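Local coordinates for protein spectinomycin phosphotransferase (Legionella pneumophila, PDB 3I1A) that confers antibiotic resistance by transferring a phosphate group from a bound nucleotide, probably ATP, to spectinomycin through a protein-kinase-like fold, at residues A[68-73]-A[80-85]; A[17-22]-A[97-102]; A[62-67]-A[135-140]; A[123-128]-A[240-245]. All blocks are in the same frame, centred on the assembly; numbering follows the deposited sequence. Where two conformers were deposited one is given.

How the interactions relate
Interactions 1 and 2 lie in the N-terminal, nucleotide-binding lobe; interaction 3 joins helix 61-71 of that lobe to helix 135-138, which follows the hinge; interaction 4 lies in the other lobe. Interactions 1 and 2, centres 13 Å apart, are joined by backbone: Ile81 N lies 2.6 Å from Ala99 O and Leu84 N 2.9 Å from His18 O, both probable hydrogen bonds. Interactions 1 and 3 share helix 61-71, and Ile98 CD1 packs 3.4 Å from Leu63 CD1 between interactions 2 and 3. Segment 97-102 contains nucleotide-binding Pro101. In interaction 4 the Asp242 side chain is about 9 Å from that of Asn217, which binds magnesium in another structure of the enzyme; no metal is bound here.

Interaction 1: residues A[68-73]-A[80-85]; sequences LLHDSG and PIHTLE
His70, on the last turn of helix 61-71, and His82, in the loop that follows, reach toward each other from opposite directions and meet through their imidazole rings. The ring contact is the whole of the meeting. His70 NE2 approaches His82 CE1 to 3.5 Å, at the edge of the His82 ring and close to its plane. The rings meet obliquely, centroids 5.1 Å apart and planes at 62°. With CG anti to the backbone N (chi1 176°), the His70 ring extends toward His82.

Polar bonds act within each segment. His70 ND1 donates to Asp71 OD1 over 3.1 Å, nearly straight at 172° and in the imidazole plane, fixing the rotation of the ring that His82 touches. The carboxylate would probably support a positive charge on His70, whereas a charge on His82 would oppose it. In the loop, Glu85 N gives a weak bond to Thr83 OG1, which also receives Lys87 N.

Backbone bonds close the helix: Gly73, with positive phi, completes a Schellman motif, its N bonding to His70 O at 3.1 Å.

The loop between helix 61-71 and strand 90-91 probably corresponds to the one between the C-helix and beta4 of protein kinases. At the surface of the lobe, Phe79 meets the His70 ring edge-to-face and Leu88 touches His82. The loop runs beside strand 95-101, with Pro80 on Ile98 and Tyr100, and Leu84 ties it to the end of helix 10-19 by a backbone bond to His18.

Interaction 2: residues A[17-22]-A[97-102]; sequences VHYGID and IIAYPF
Tyr19, on the last turn of helix 10-19, lays its ring against Ala99 and Ile97 of strand 95-101. Its CG is anti to the carbonyl carbon (chi1 -68°) and chi2 is 86°, which sends the phenol from the helix end onto the sheet and presents one face to Ala99. The methyl of Ala99 sits over that face in a CH-pi contact, CB lying 4.2 Å from the ring centroid and 28° off the normal; its nearest ring atoms are CE2 and CZ.

Ile97 meets the CE1 side of the ring, sliding past the tyrosine in the opposite direction. Its CG2 branch is the one that touches, 3.9 Å from Tyr19 OH and 4.0 Å from Tyr19 CE1, oblique to the ring. In this rotamer CG2 is anti to the backbone N, while CG1 takes the place beside it.

The phenol oxygen is served by a bridging water. Water 1 lies 2.8 Å from Tyr19 OH and accepts a hydrogen bond from Ala99 N, also at 2.8 Å, so a buried main-chain N-H of the strand is satisfied through solvent held by the tyrosine.

Ile98, between the two, has its side chain on the reverse face of the sheet, about 4 Å from that of Lys52, an ADP-binding residue. On the adjacent strand 48-55, Leu53 touches Ile97 and Ile51 touches Ala99. A helix packed behind the antiparallel sheet, whose strand 95-101 runs into the nucleotide-binding residues Pro101 and Ile103, is consistent with the N-terminal lobe and hinge of a protein-kinase-like fold.

Interaction 3: residues A[62-67]-A[135-140]; sequences NLSIIR and ISIQQQ
Ile137 of the short helix 135-138 is the centre of this contact, its side chain lying among Ser64, Ile65 and Arg67 of helix 61-71. The purely apolar part is between two isoleucines: Ile65 CD1 comes to 3.6 Å from Ile137 CG2, the branch anti to the backbone N.

The rest is polar groups resting on hydrocarbon. Ser64 OG lies 3.5 Å from Ile137 CG1 in one of the two conformers of the serine, so this approach is less certain. Farther out, the guanidinium of Arg67 meets Ile137 CD1 at its edge, near its plane, with NH2 3.4 Å away. The arginine chain starts anti to the backbone N and then bends at chi2 and chi3 (91°), which folds the guanidinium back along its own helix toward Ile137.

Elsewhere on helix 61-71, Leu63 packs on Ile98 and Lys96 of strand 95-101 and Ile66 touches Phe79 and Trp231. The contact thus joins the outer side of this helix, the probable counterpart of the kinase C-helix, to the short helix that follows helix 115-129.

Interaction 4: residues A[123-128]-A[240-245]; sequences KVLRQI and ERDLMF
Asp242, on helix 240-243, holds the backbone of what is, by its sequence, the catalytic loop, and Leu125 of helix 115-129 packs against it. His210 and Ser211, whose backbone nitrogens bond to Asp242, begin the sequence that matches the family's HxDxxxxN catalytic-loop motif, ending at Asn217. The arrangement resembles protein kinases, where an aspartate at the start of the F-helix grips the catalytic-loop backbone.

The leucine straddles the acid with its two methyls. Leu125 CD1 lies 3.8 Å from Asp242 OD2, while Leu125 CD2 is 4.0 Å from Asp242 CB, so one branch meets the carboxylate and the other the aliphatic stem. CG of the leucine is anti to the backbone N (chi1 -161°), pointing both methyls at Asp242. A looser apolar touch follows, CD2 of Leu125 to CD2 of Leu243 at 4.4 Å.

Buried as it is, the carboxylate is well supplied with donors: OD1 takes Ser211 N, and OD2 takes both His210 N and His129 NE2. These bonds fix its rotation, and Leu125 packs beside a carboxylate already held by three N-H donors.

Phe263 of helix 257-267 packs on both Leu125 and Leu243, while Cys209 of strand 207-209 touches Asp242. Helix 274-297 lies along other residues of 240-245, with Tyr280 on Arg241 and Met244.

Interaction 1: residues A[68-73]-A[80-85]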
# COMPACT_ATOMS: atom_id res chain seq x y z
N LEU A 68 -2.22 -17.94 1.20
CA LEU A 68 -1.15 -18.51 0.38
C LEU A 68 0.22 -18.25 1.03
O LEU A 68 1.04 -19.15 1.11
CB LEU A 68 -1.18 -17.92 -1.04
CG LEU A 68 -0.04 -18.29 -1.98
CD1 LEU A 68 -0.01 -19.78 -2.23
CD2 LEU A 68 -0.22 -17.55 -3.29
N LEU A 69 0.46 -17.02 1.50
CA LEU A 69 1.74 -16.72 2.15
C LEU A 69 1.87 -17.51 3.46
O LEU A 69 2.95 -18.00 3.79
CB LEU A 69 1.86 -15.20 2.42
CG LEU A 69 1.82 -14.35 1.14
CD1 LEU A 69 1.82 -12.87 1.48
CD2 LEU A 69 2.99 -14.71 0.22
N HIS A 70 0.76 -17.62 4.19
CA HIS A 70 0.76 -18.35 5.46
C HIS A 70 1.19 -19.79 5.24
O HIS A 70 2.12 -20.28 5.90
CB HIS A 70 -0.64 -18.28 6.08
CG HIS A 70 -0.79 -19.07 7.35
ND1 HIS A 70 -1.13 -20.41 7.36
CD2 HIS A 70 -0.63 -18.72 8.64
CE1 HIS A 70 -1.18 -20.84 8.60
NE2 HIS A 70 -0.88 -19.83 9.40
N ASP A 71 0.53 -20.47 4.31
CA ASP A 71 0.83 -21.88 4.01
C ASP A 71 2.19 -22.04 3.35
O ASP A 71 2.80 -23.11 3.44
CB ASP A 71 -0.25 -22.50 3.10
CG ASP A 71 -1.57 -22.69 3.82
OD1 ASP A 71 -1.68 -22.35 5.02
OD2 ASP A 71 -2.53 -23.18 3.18
N SER A 72 2.66 -20.98 2.72
CA SER A 72 3.95 -20.97 2.03
C SER A 72 5.10 -20.77 3.01
O SER A 72 6.27 -20.83 2.63
CB SER A 72 3.96 -19.85 0.98
OG SER A 72 5.07 -19.97 0.11
N GLY A 73 4.75 -20.51 4.27
CA GLY A 73 5.77 -20.32 5.29
C GLY A 73 6.30 -18.92 5.59
O GLY A 73 7.13 -18.78 6.49
N PRO A 80 -4.19 -13.35 10.66
CA PRO A 80 -5.42 -13.35 11.44
C PRO A 80 -5.34 -14.48 12.45
O PRO A 80 -4.56 -15.43 12.25
CB PRO A 80 -6.50 -13.68 10.41
CG PRO A 80 -5.97 -13.12 9.14
CD PRO A 80 -4.46 -13.42 9.21
N ILE A 81 -6.12 -14.36 13.51
CA ILE A 81 -6.21 -15.42 14.51
C ILE A 81 -7.02 -16.52 13.80
O ILE A 81 -7.99 -16.22 13.10
CB ILE A 81 -7.00 -14.94 15.76
CG1 ILE A 81 -6.25 -13.80 16.46
CG2 ILE A 81 -7.24 -16.11 16.72
CD1 ILE A 81 -4.85 -14.16 16.90
N HIS A 82 -6.63 -17.79 13.95
CA HIS A 82 -7.35 -18.88 13.31
C HIS A 82 -8.69 -19.15 13.99
O HIS A 82 -8.79 -19.05 15.22
CB HIS A 82 -6.57 -20.19 13.43
CG HIS A 82 -5.33 -20.25 12.60
ND1 HIS A 82 -4.60 -19.13 12.26
CD2 HIS A 82 -4.64 -21.30 12.10
CE1 HIS A 82 -3.52 -19.49 11.60
NE2 HIS A 82 -3.52 -20.81 11.49
N THR A 83 -9.70 -19.52 13.20
CA THR A 83 -10.99 -19.88 13.76
C THR A 83 -10.79 -21.29 14.31
O THR A 83 -9.73 -21.87 14.09
CB THR A 83 -12.09 -19.95 12.71
OG1 THR A 83 -11.87 -21.09 11.86
CG2 THR A 83 -12.12 -18.66 11.89
N LEU A 84 -11.77 -21.83 15.02
CA LEU A 84 -11.62 -23.17 15.58
C LEU A 84 -11.48 -24.22 14.49
O LEU A 84 -10.89 -25.28 14.73
CB LEU A 84 -12.80 -23.51 16.51
CG LEU A 84 -12.77 -22.72 17.83
CD1 LEU A 84 -14.04 -22.97 18.64
CD2 LEU A 84 -11.51 -23.11 18.62
N GLU A 85 -11.98 -23.91 13.29
CA GLU A 85 -11.88 -24.83 12.14
C GLU A 85 -10.56 -24.58 11.40
O GLU A 85 -10.34 -25.06 10.28
CB GLU A 85 -13.05 -24.63 11.17
CG GLU A 85 -14.43 -24.68 11.81
CD GLU A 85 -15.55 -24.43 10.80
OE1 GLU A 85 -15.45 -23.47 10.00
OE2 GLU A 85 -16.54 -25.19 10.81

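Interaction 2: residues A[17-22]-A[97-102]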
# COMPACT_ATOMS: atom_id res chain seq x y z
N VAL A 17 -18.13 -18.57 20.05
CA VAL A 17 -18.57 -19.65 19.17
C VAL A 17 -17.56 -20.06 18.10
O VAL A 17 -17.19 -21.23 18.00
CB VAL A 17 -19.91 -19.26 18.49
CG1 VAL A 17 -20.25 -20.22 17.34
CG2 VAL A 17 -21.03 -19.27 19.51
N HIS A 18 -17.07 -19.09 17.34
CA HIS A 18 -16.17 -19.39 16.23
C HIS A 18 -14.68 -19.41 16.48
O HIS A 18 -13.93 -19.97 15.68
CB HIS A 18 -16.46 -18.40 15.09
CG HIS A 18 -17.88 -18.44 14.64
ND1 HIS A 18 -18.41 -19.50 13.94
CD2 HIS A 18 -18.90 -17.56 14.80
CE1 HIS A 18 -19.68 -19.28 13.70
NE2 HIS A 18 -20.01 -18.11 14.22
N TYR A 19 -14.25 -18.79 17.57
CA TYR A 19 -12.83 -18.71 17.88
C TYR A 19 -12.49 -19.31 19.24
O TYR A 19 -11.30 -19.53 19.54
CB TYR A 19 -12.37 -17.25 17.84
CG TYR A 19 -12.39 -16.64 16.45
CD1 TYR A 19 -13.54 -16.06 15.92
CD2 TYR A 19 -11.23 -16.64 15.66
CE1 TYR A 19 -13.54 -15.49 14.62
CE2 TYR A 19 -11.22 -16.09 14.39
CZ TYR A 19 -12.36 -15.52 13.87
OH TYR A 19 -12.31 -14.97 12.60
N GLY A 20 -13.51 -19.55 20.05
CA GLY A 20 -13.28 -20.10 21.38
C GLY A 20 -12.65 -19.08 22.32
O GLY A 20 -12.01 -19.45 23.31
N ILE A 21 -12.84 -17.80 22.01
CA ILE A 21 -12.27 -16.74 22.82
C ILE A 21 -13.30 -16.03 23.68
O ILE A 21 -14.38 -15.66 23.21
CB ILE A 21 -11.57 -15.70 21.93
CG1 ILE A 21 -10.42 -16.34 21.14
CG2 ILE A 21 -11.07 -14.55 22.80
CD1 ILE A 21 -9.93 -15.42 19.98
N ASP A 22 -12.98 -15.85 24.96
CA ASP A 22 -13.89 -15.15 25.88
C ASP A 22 -13.50 -13.68 25.95
O ASP A 22 -12.43 -13.32 26.44
CB ASP A 22 -13.85 -15.76 27.29
CG ASP A 22 -14.74 -16.98 27.43
OD1 ASP A 22 -15.89 -16.95 26.95
OD2 ASP A 22 -14.28 -17.96 28.03
N ILE A 97 -16.01 -12.27 9.42
CA ILE A 97 -15.32 -11.77 10.62
C ILE A 97 -13.85 -12.11 10.40
O ILE A 97 -13.54 -13.24 10.03
CB ILE A 97 -15.71 -12.54 11.92
CG1 ILE A 97 -17.17 -12.29 12.29
CG2 ILE A 97 -14.84 -12.07 13.10
CD1 ILE A 97 -17.58 -12.97 13.62
N ILE A 98 -12.95 -11.15 10.61
CA ILE A 98 -11.50 -11.41 10.50
C ILE A 98 -10.97 -10.94 11.81
O ILE A 98 -11.08 -9.75 12.14
CB ILE A 98 -10.78 -10.56 9.42
CG1 ILE A 98 -11.54 -10.56 8.10
CG2 ILE A 98 -9.39 -11.15 9.19
CD1 ILE A 98 -11.39 -11.80 7.32
N ALA A 99 -10.38 -11.84 12.59
CA ALA A 99 -9.87 -11.46 13.90
C ALA A 99 -8.34 -11.42 13.93
O ALA A 99 -7.68 -12.31 13.38
CB ALA A 99 -10.40 -12.42 14.95
N TYR A 100 -7.80 -10.37 14.56
CA TYR A 100 -6.36 -10.19 14.72
C TYR A 100 -5.99 -9.80 16.13
O TYR A 100 -6.80 -9.23 16.89
CB TYR A 100 -5.81 -9.05 13.84
CG TYR A 100 -5.93 -9.23 12.36
CD1 TYR A 100 -7.04 -8.75 11.68
CD2 TYR A 100 -4.91 -9.84 11.63
CE1 TYR A 100 -7.15 -8.87 10.29
CE2 TYR A 100 -5.00 -9.98 10.25
CZ TYR A 100 -6.11 -9.49 9.58
OH TYR A 100 -6.21 -9.59 8.21
N PRO A 101 -4.74 -10.09 16.52
CA PRO A 101 -4.34 -9.70 17.87
C PRO A 101 -4.22 -8.17 17.75
O PRO A 101 -3.82 -7.67 16.69
CB PRO A 101 -3.00 -10.41 18.04
CG PRO A 101 -2.46 -10.46 16.63
CD PRO A 101 -3.69 -10.86 15.85
N PHE A 102 -4.59 -7.43 18.79
CA PHE A 102 -4.50 -5.96 18.75
C PHE A 102 -3.06 -5.56 19.08
O PHE A 102 -2.68 -5.46 20.24
CB PHE A 102 -5.47 -5.34 19.77
CG PHE A 102 -5.85 -3.92 19.47
CD1 PHE A 102 -6.68 -3.21 20.33
CD2 PHE A 102 -5.39 -3.29 18.31
CE1 PHE A 102 -7.03 -1.88 20.06
CE2 PHE A 102 -5.75 -1.97 18.03
CZ PHE A 102 -6.57 -1.26 18.91
O HOH W 1 -9.73 -14.47 11.77

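Interaction 3: residues A[62-67]-A[135-140]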
# COMPACT_ATOMS: atom_id res chain seq x y z
N ASN A 62 -7.35 -10.23 -0.44
CA ASN A 62 -6.47 -10.12 0.72
C ASN A 62 -6.39 -11.45 1.47
O ASN A 62 -5.30 -11.92 1.77
CB ASN A 62 -6.95 -9.03 1.67
CG ASN A 62 -6.34 -9.14 3.07
OD1 ASN A 62 -6.97 -9.65 3.99
ND2 ASN A 62 -5.10 -8.66 3.22
N LEU A 63 -7.54 -12.06 1.74
CA LEU A 63 -7.55 -13.31 2.49
C LEU A 63 -6.94 -14.46 1.71
O LEU A 63 -6.27 -15.32 2.28
CB LEU A 63 -8.97 -13.64 2.95
CG LEU A 63 -9.53 -12.56 3.91
CD1 LEU A 63 -11.02 -12.78 4.13
CD2 LEU A 63 -8.78 -12.61 5.23
N SER A 64 -7.17 -14.49 0.40
CA SER A 64 -6.61 -15.55 -0.43
C SER A 64 -5.09 -15.48 -0.43
O SER A 64 -4.40 -16.49 -0.30
CB SER A 64 -7.11 -15.42 -1.87
OG SER A 64 -6.54 -16.43 -2.69
N ILE A 65 -4.56 -14.27 -0.58
CA ILE A 65 -3.11 -14.10 -0.62
C ILE A 65 -2.47 -14.31 0.75
O ILE A 65 -1.41 -14.90 0.83
CB ILE A 65 -2.75 -12.73 -1.20
CG1 ILE A 65 -3.17 -12.70 -2.67
CG2 ILE A 65 -1.24 -12.47 -1.08
CD1 ILE A 65 -2.57 -13.84 -3.50
N ILE A 66 -3.13 -13.84 1.81
CA ILE A 66 -2.63 -13.99 3.17
C ILE A 66 -2.53 -15.48 3.46
O ILE A 66 -1.55 -15.94 4.05
CB ILE A 66 -3.59 -13.33 4.22
CG1 ILE A 66 -3.51 -11.81 4.12
CG2 ILE A 66 -3.24 -13.79 5.63
CD1 ILE A 66 -2.13 -11.25 4.36
N ARG A 67 -3.54 -16.24 3.03
CA ARG A 67 -3.52 -17.69 3.25
C ARG A 67 -2.39 -18.33 2.45
O ARG A 67 -1.64 -19.17 2.98
CB ARG A 67 -4.86 -18.33 2.83
CG ARG A 67 -4.86 -19.83 3.05
CD ARG A 67 -5.64 -20.55 1.99
NE ARG A 67 -4.83 -20.96 0.84
CZ ARG A 67 -4.77 -20.30 -0.32
NH1 ARG A 67 -5.47 -19.19 -0.51
NH2 ARG A 67 -4.02 -20.79 -1.30
N ILE A 135 -3.00 -21.29 -10.27
CA ILE A 135 -3.74 -20.63 -11.32
C ILE A 135 -5.06 -20.03 -10.84
O ILE A 135 -5.42 -18.95 -11.28
CB ILE A 135 -4.00 -21.59 -12.49
CG1 ILE A 135 -2.67 -21.99 -13.13
CG2 ILE A 135 -4.86 -20.90 -13.55
CD1 ILE A 135 -1.91 -20.81 -13.74
N SER A 136 -5.77 -20.71 -9.93
CA SER A 136 -7.04 -20.21 -9.43
C SER A 136 -6.85 -18.84 -8.81
O SER A 136 -7.70 -17.95 -8.96
CB SER A 136 -7.64 -21.16 -8.38
OG SER A 136 -6.81 -21.28 -7.22
N ILE A 137 -5.73 -18.66 -8.12
CA ILE A 137 -5.45 -17.37 -7.50
C ILE A 137 -4.92 -16.37 -8.52
O ILE A 137 -5.22 -15.19 -8.42
CB ILE A 137 -4.46 -17.55 -6.32
CG1 ILE A 137 -5.15 -18.42 -5.26
CG2 ILE A 137 -4.04 -16.17 -5.76
CD1 ILE A 137 -4.26 -18.86 -4.10
N GLN A 138 -4.14 -16.83 -9.50
CA GLN A 138 -3.64 -15.92 -10.54
C GLN A 138 -4.83 -15.24 -11.23
O GLN A 138 -4.77 -14.05 -11.58
CB GLN A 138 -2.82 -16.66 -11.60
CG GLN A 138 -1.44 -17.10 -11.12
CD GLN A 138 -0.57 -17.68 -12.22
OE1 GLN A 138 -0.54 -17.16 -13.35
NE2 GLN A 138 0.17 -18.75 -11.89
N GLN A 139 -5.92 -15.99 -11.40
CA GLN A 139 -7.12 -15.48 -12.07
C GLN A 139 -7.81 -14.41 -11.24
O GLN A 139 -8.58 -13.61 -11.77
CB GLN A 139 -8.08 -16.64 -12.37
CG GLN A 139 -7.53 -17.61 -13.43
CD GLN A 139 -8.34 -18.90 -13.57
OE1 GLN A 139 -8.26 -19.58 -14.59
NE2 GLN A 139 -9.10 -19.24 -12.53
N GLN A 140 -7.52 -14.38 -9.94
CA GLN A 140 -8.10 -13.41 -9.01
C GLN A 140 -7.23 -12.17 -8.83
O GLN A 140 -7.70 -11.15 -8.29
CB GLN A 140 -8.32 -14.06 -7.64
CG GLN A 140 -9.08 -15.35 -7.68
CD GLN A 140 -10.49 -15.19 -8.19
OE1 GLN A 140 -10.72 -14.74 -9.32
NE2 GLN A 140 -11.46 -15.57 -7.35

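Interaction 4: residues A[123-128]-A[240-245]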
# COMPACT_ATOMS: atom_id res chain seq x y z
N LYS A 123 15.13 -10.44 2.36
CA LYS A 123 14.86 -11.89 2.36
C LYS A 123 13.36 -12.21 2.19
O LYS A 123 12.98 -13.07 1.41
CB LYS A 123 15.37 -12.49 3.68
CG LYS A 123 15.10 -13.99 3.92
CD LYS A 123 15.56 -14.38 5.34
CE LYS A 123 15.16 -13.34 6.42
NZ LYS A 123 15.34 -13.72 7.90
N VAL A 124 12.51 -11.48 2.91
CA VAL A 124 11.07 -11.71 2.85
C VAL A 124 10.45 -11.30 1.52
O VAL A 124 9.61 -12.02 0.97
CB VAL A 124 10.36 -10.97 4.02
CG1 VAL A 124 8.84 -11.05 3.86
CG2 VAL A 124 10.77 -11.63 5.34
N LEU A 125 10.87 -10.17 0.98
CA LEU A 125 10.31 -9.76 -0.29
C LEU A 125 10.77 -10.73 -1.37
O LEU A 125 10.04 -11.00 -2.31
CB LEU A 125 10.70 -8.33 -0.61
CG LEU A 125 9.84 -7.64 -1.66
CD1 LEU A 125 8.37 -7.67 -1.24
CD2 LEU A 125 10.28 -6.18 -1.78
N ARG A 126 11.98 -11.28 -1.26
CA ARG A 126 12.39 -12.26 -2.28
C ARG A 126 11.52 -13.51 -2.14
O ARG A 126 11.13 -14.13 -3.14
CB ARG A 126 13.88 -12.62 -2.10
CG ARG A 126 14.42 -13.66 -3.12
CD ARG A 126 14.42 -13.12 -4.54
NE ARG A 126 14.86 -14.13 -5.52
CZ ARG A 126 16.12 -14.54 -5.67
NH1 ARG A 126 17.10 -14.03 -4.93
NH2 ARG A 126 16.41 -15.47 -6.58
N GLN A 127 11.21 -13.90 -0.90
CA GLN A 127 10.36 -15.06 -0.64
C GLN A 127 8.99 -14.88 -1.29
O GLN A 127 8.43 -15.81 -1.88
CB GLN A 127 10.12 -15.25 0.86
CG GLN A 127 11.14 -16.09 1.60
CD GLN A 127 10.62 -16.47 2.98
OE1 GLN A 127 10.53 -15.63 3.86
NE2 GLN A 127 10.24 -17.73 3.16
N ILE A 128 8.46 -13.67 -1.16
CA ILE A 128 7.16 -13.35 -1.72
C ILE A 128 7.23 -13.41 -3.24
O ILE A 128 6.39 -14.06 -3.88
CB ILE A 128 6.69 -11.93 -1.24
CG1 ILE A 128 6.36 -11.97 0.25
CG2 ILE A 128 5.46 -11.48 -2.05
CD1 ILE A 128 6.40 -10.58 0.92
N GLU A 240 10.04 -5.31 -10.21
CA GLU A 240 10.38 -3.92 -10.02
C GLU A 240 9.21 -3.08 -9.45
O GLU A 240 9.43 -2.00 -8.91
CB GLU A 240 10.91 -3.34 -11.35
CG GLU A 240 12.31 -3.88 -11.76
CD GLU A 240 12.32 -5.31 -12.28
OE1 GLU A 240 11.26 -5.87 -12.63
OE2 GLU A 240 13.43 -5.89 -12.35
N ARG A 241 7.99 -3.60 -9.57
CA ARG A 241 6.81 -2.95 -8.98
C ARG A 241 7.06 -2.75 -7.48
O ARG A 241 6.63 -1.74 -6.88
CB ARG A 241 5.60 -3.86 -9.17
CG ARG A 241 4.41 -3.54 -8.27
CD ARG A 241 3.67 -2.31 -8.74
NE ARG A 241 4.29 -1.09 -8.21
CZ ARG A 241 3.75 0.11 -8.36
NH1 ARG A 241 2.59 0.24 -9.00
NH2 ARG A 241 4.38 1.18 -7.87
N ASP A 242 7.71 -3.73 -6.85
CA ASP A 242 8.04 -3.61 -5.44
C ASP A 242 9.46 -3.07 -5.21
O ASP A 242 9.70 -2.27 -4.29
CB ASP A 242 7.93 -4.97 -4.72
CG ASP A 242 6.50 -5.40 -4.51
OD1 ASP A 242 5.58 -4.56 -4.65
OD2 ASP A 242 6.29 -6.59 -4.18
N LEU A 243 10.41 -3.47 -6.05
CA LEU A 243 11.78 -3.02 -5.83
C LEU A 243 11.98 -1.51 -5.94
O LEU A 243 12.92 -0.97 -5.35
CB LEU A 243 12.75 -3.77 -6.77
CG LEU A 243 12.80 -5.28 -6.48
CD1 LEU A 243 13.85 -5.99 -7.40
CD2 LEU A 243 13.14 -5.50 -5.01
N MET A 244 11.10 -0.83 -6.67
CA MET A 244 11.23 0.61 -6.86
C MET A 244 11.20 1.38 -5.55
O MET A 244 11.71 2.50 -5.46
CB MET A 244 10.12 1.12 -7.78
CG MET A 244 8.73 0.97 -7.21
SD MET A 244 7.66 2.44 -7.51
CE MET A 244 8.12 3.43 -6.03
N PHE A 245 10.62 0.78 -4.52
CA PHE A 245 10.52 1.44 -3.23
C PHE A 245 11.84 1.45 -2.45
O PHE A 245 12.05 2.32 -1.60
CB PHE A 245 9.43 0.78 -2.39
CG PHE A 245 8.03 1.04 -2.90
CD1 PHE A 245 7.42 0.14 -3.78
CD2 PHE A 245 7.36 2.21 -2.55
CE1 PHE A 245 6.14 0.42 -4.31
CE2 PHE A 245 6.08 2.48 -3.08
CZ PHE A 245 5.48 1.59 -3.95